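Local coordinates for protein metallophosphoesterase (Clostridium thermocellum, PDB 4J6O) that probably acts as the 2',3' phosphatase of the bacterial Pnkp-Hen1 RNA repair system, a manganese-binding enzyme of calcineurin-like fold, at residues G18-C23 and V60-D65. Residues are numbered along the deposited sequence; the frame is centred on the assembly and turned at random.
Sequences GDIHGC and VLFLGD. With MN (manganese (II) ion), chain J.
The manganese site of a calcineurin-like phosphoesterase forms where Asp19 and His21, of the family's Asp-X-His motif, meet Asp65, the aspartate of the Gly-Asp motif; the two loops follow the neighbouring parallel strands 14-17 and 59-62. Asp19 OD2, His21 NE2 and Asp65 OD2 each bind manganese, at 2.2, 2.3 and 2.2 Å. Water 3 and two further atoms outside the two segments bring the count to six donor atoms. The Asp19 and Asp65 side chains run side by side toward the ion with carboxylate planes 80° apart, and each gives the ion its OD2. Away from the metal-binding oxygens, the Asp65 carbonyl holds residues 18-23: His21 N donates to Asp65 O at 2.9 Å, nearly straight at 158° and in the carbonyl plane, and Ile20 N adds a weak bond to the same oxygen. Asp65 O also lies over one face of the imidazole, displaced toward its rim. CG of His21 anti to its own carbonyl carbon (chi1 -74°) carries the ring alongside Asp65, and the second torsion turns NE2 to the metal; Asp65 OD1 is held by His96 N. Two waters bridge the loops: water 1 joins Gly18 O and Gly64 O, and water 2 donates to Gly64 O at 2.9 Å and, weakly, to Asp19 OD1. Farther from the ion, Ile20 CD1 meets Phe62 CD1 obliquely at 3.5 Å, while Val60 CG1 sits over the centre of the Phe62 ring and helix 73-86 adds Val76 and Val80. Asp19 OD2 and Asp65 OD2 stand 3.1 Å apart without a hydrogen bond, a closeness of two acidic oxygens that the shared cation probably makes tolerable; with ND1 bonded to Val67 O and NE2 on manganese, the imidazole is gripped at both nitrogens, which fixes its rotation.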
loop_
_atom_site.group_PDB
_atom_site.type_symbol
_atom_site.label_atom_id
_atom_site.label_comp_id
_atom_site.label_asym_id
_atom_site.label_seq_id
_atom_site.Cartn_x
_atom_site.Cartn_y
_atom_site.Cartn_z
ATOM N N GLY A 18 0.044 1.467 -5.841
ATOM C CA GLY A 18 1.257 1.253 -5.044
ATOM C C GLY A 18 1.471 2.332 -3.991
ATOM O O GLY A 18 0.586 3.098 -3.641
ATOM N N ASP A 19 2.684 2.337 -3.421
ATOM C CA ASP A 19 2.941 3.174 -2.247
ATOM C C ASP A 19 2.705 4.653 -2.519
ATOM O O ASP A 19 3.307 5.249 -3.426
ATOM C CB ASP A 19 4.414 3.037 -1.860
ATOM C CG ASP A 19 4.852 1.627 -1.646
ATOM O OD1 ASP A 19 4.568 0.676 -2.433
ATOM O OD2 ASP A 19 5.630 1.457 -0.642
ATOM N N ILE A 20 1.901 5.239 -1.650
ATOM C CA ILE A 20 1.529 6.621 -1.766
ATOM C C ILE A 20 2.405 7.570 -0.953
ATOM O O ILE A 20 2.750 8.641 -1.457
ATOM C CB ILE A 20 0.048 6.781 -1.402
ATOM C CG1 ILE A 20 -0.817 5.969 -2.416
ATOM C CG2 ILE A 20 -0.353 8.246 -1.364
ATOM C CD1 ILE A 20 -2.248 5.652 -1.880
ATOM N N HIS A 21 2.783 7.118 0.283
ATOM C CA HIS A 21 3.722 7.893 1.102
ATOM C C HIS A 21 3.371 9.403 1.054
ATOM O O HIS A 21 4.219 10.261 0.761
ATOM C CB HIS A 21 5.159 7.658 0.630
ATOM C CG HIS A 21 5.693 6.324 1.025
ATOM N ND1 HIS A 21 5.716 5.908 2.341
ATOM C CD2 HIS A 21 6.250 5.328 0.301
ATOM C CE1 HIS A 21 6.206 4.686 2.403
ATOM N NE2 HIS A 21 6.558 4.316 1.184
ATOM N N GLY A 22 2.119 9.710 1.350
ATOM C CA GLY A 22 1.716 11.093 1.570
ATOM C C GLY A 22 1.516 11.917 0.315
ATOM O O GLY A 22 1.318 13.109 0.408
ATOM N N CYS A 23 1.608 11.279 -0.851
ATOM C CA CYS A 23 1.505 12.036 -2.098
ATOM C C CYS A 23 0.019 12.206 -2.531
ATOM O O CYS A 23 -0.409 11.620 -3.521
ATOM C CB CYS A 23 2.280 11.353 -3.176
ATOM S SG CYS A 23 4.103 11.469 -2.834
ATOM N N VAL A 60 -10.963 0.115 -5.726
ATOM C CA VAL A 60 -9.530 0.341 -5.561
ATOM C C VAL A 60 -8.976 -0.621 -4.513
ATOM O O VAL A 60 -9.573 -0.817 -3.432
ATOM C CB VAL A 60 -9.231 1.782 -5.087
ATOM C CG1 VAL A 60 -7.680 1.956 -4.844
ATOM C CG2 VAL A 60 -9.711 2.819 -6.089
ATOM N N LEU A 61 -7.778 -1.125 -4.790
ATOM C CA LEU A 61 -7.040 -1.911 -3.789
ATOM C C LEU A 61 -5.735 -1.200 -3.500
ATOM O O LEU A 61 -4.917 -1.061 -4.398
ATOM C CB LEU A 61 -6.734 -3.310 -4.337
ATOM C CG LEU A 61 -7.940 -4.140 -4.759
ATOM C CD1 LEU A 61 -7.411 -5.483 -5.276
ATOM C CD2 LEU A 61 -8.929 -4.363 -3.621
ATOM N N PHE A 62 -5.565 -0.709 -2.263
ATOM C CA PHE A 62 -4.337 0.020 -1.908
ATOM C C PHE A 62 -3.366 -0.972 -1.342
ATOM O O PHE A 62 -3.755 -1.793 -0.506
ATOM C CB PHE A 62 -4.628 1.106 -0.867
ATOM C CG PHE A 62 -5.426 2.290 -1.392
ATOM C CD1 PHE A 62 -4.818 3.282 -2.151
ATOM C CD2 PHE A 62 -6.797 2.412 -1.125
ATOM C CE1 PHE A 62 -5.568 4.377 -2.633
ATOM C CE2 PHE A 62 -7.545 3.517 -1.621
ATOM C CZ PHE A 62 -6.920 4.496 -2.371
ATOM N N LEU A 63 -2.096 -0.831 -1.739
ATOM C CA LEU A 63 -1.040 -1.775 -1.331
ATOM C C LEU A 63 -0.333 -1.314 -0.068
ATOM O O LEU A 63 0.622 -1.978 0.414
ATOM C CB LEU A 63 -0.064 -2.018 -2.453
ATOM C CG LEU A 63 -0.654 -2.664 -3.696
ATOM C CD1 LEU A 63 0.482 -2.912 -4.704
ATOM C CD2 LEU A 63 -1.291 -3.995 -3.306
ATOM N N GLY A 64 -0.839 -0.241 0.495
ATOM C CA GLY A 64 -0.351 0.271 1.767
ATOM C C GLY A 64 0.833 1.210 1.622
ATOM O O GLY A 64 1.131 1.706 0.512
ATOM N N ASP A 65 1.520 1.463 2.718
ATOM C CA ASP A 65 2.565 2.518 2.822
ATOM C C ASP A 65 1.940 3.856 2.415
ATOM O O ASP A 65 2.401 4.564 1.512
ATOM C CB ASP A 65 3.803 2.188 2.007
ATOM C CG ASP A 65 4.899 1.496 2.872
ATOM O OD1 ASP A 65 4.554 1.115 3.999
ATOM O OD2 ASP A 65 6.042 1.325 2.430
HETATM MN MN MN J . 7.131 2.139 0.758
HETATM O O HOH W 1 -1.114 2.232 -1.396
HETATM O O HOH W 2 2.418 -0.296 -1.075
HETATM O O HOH W 3 8.304 2.811 -1.114
#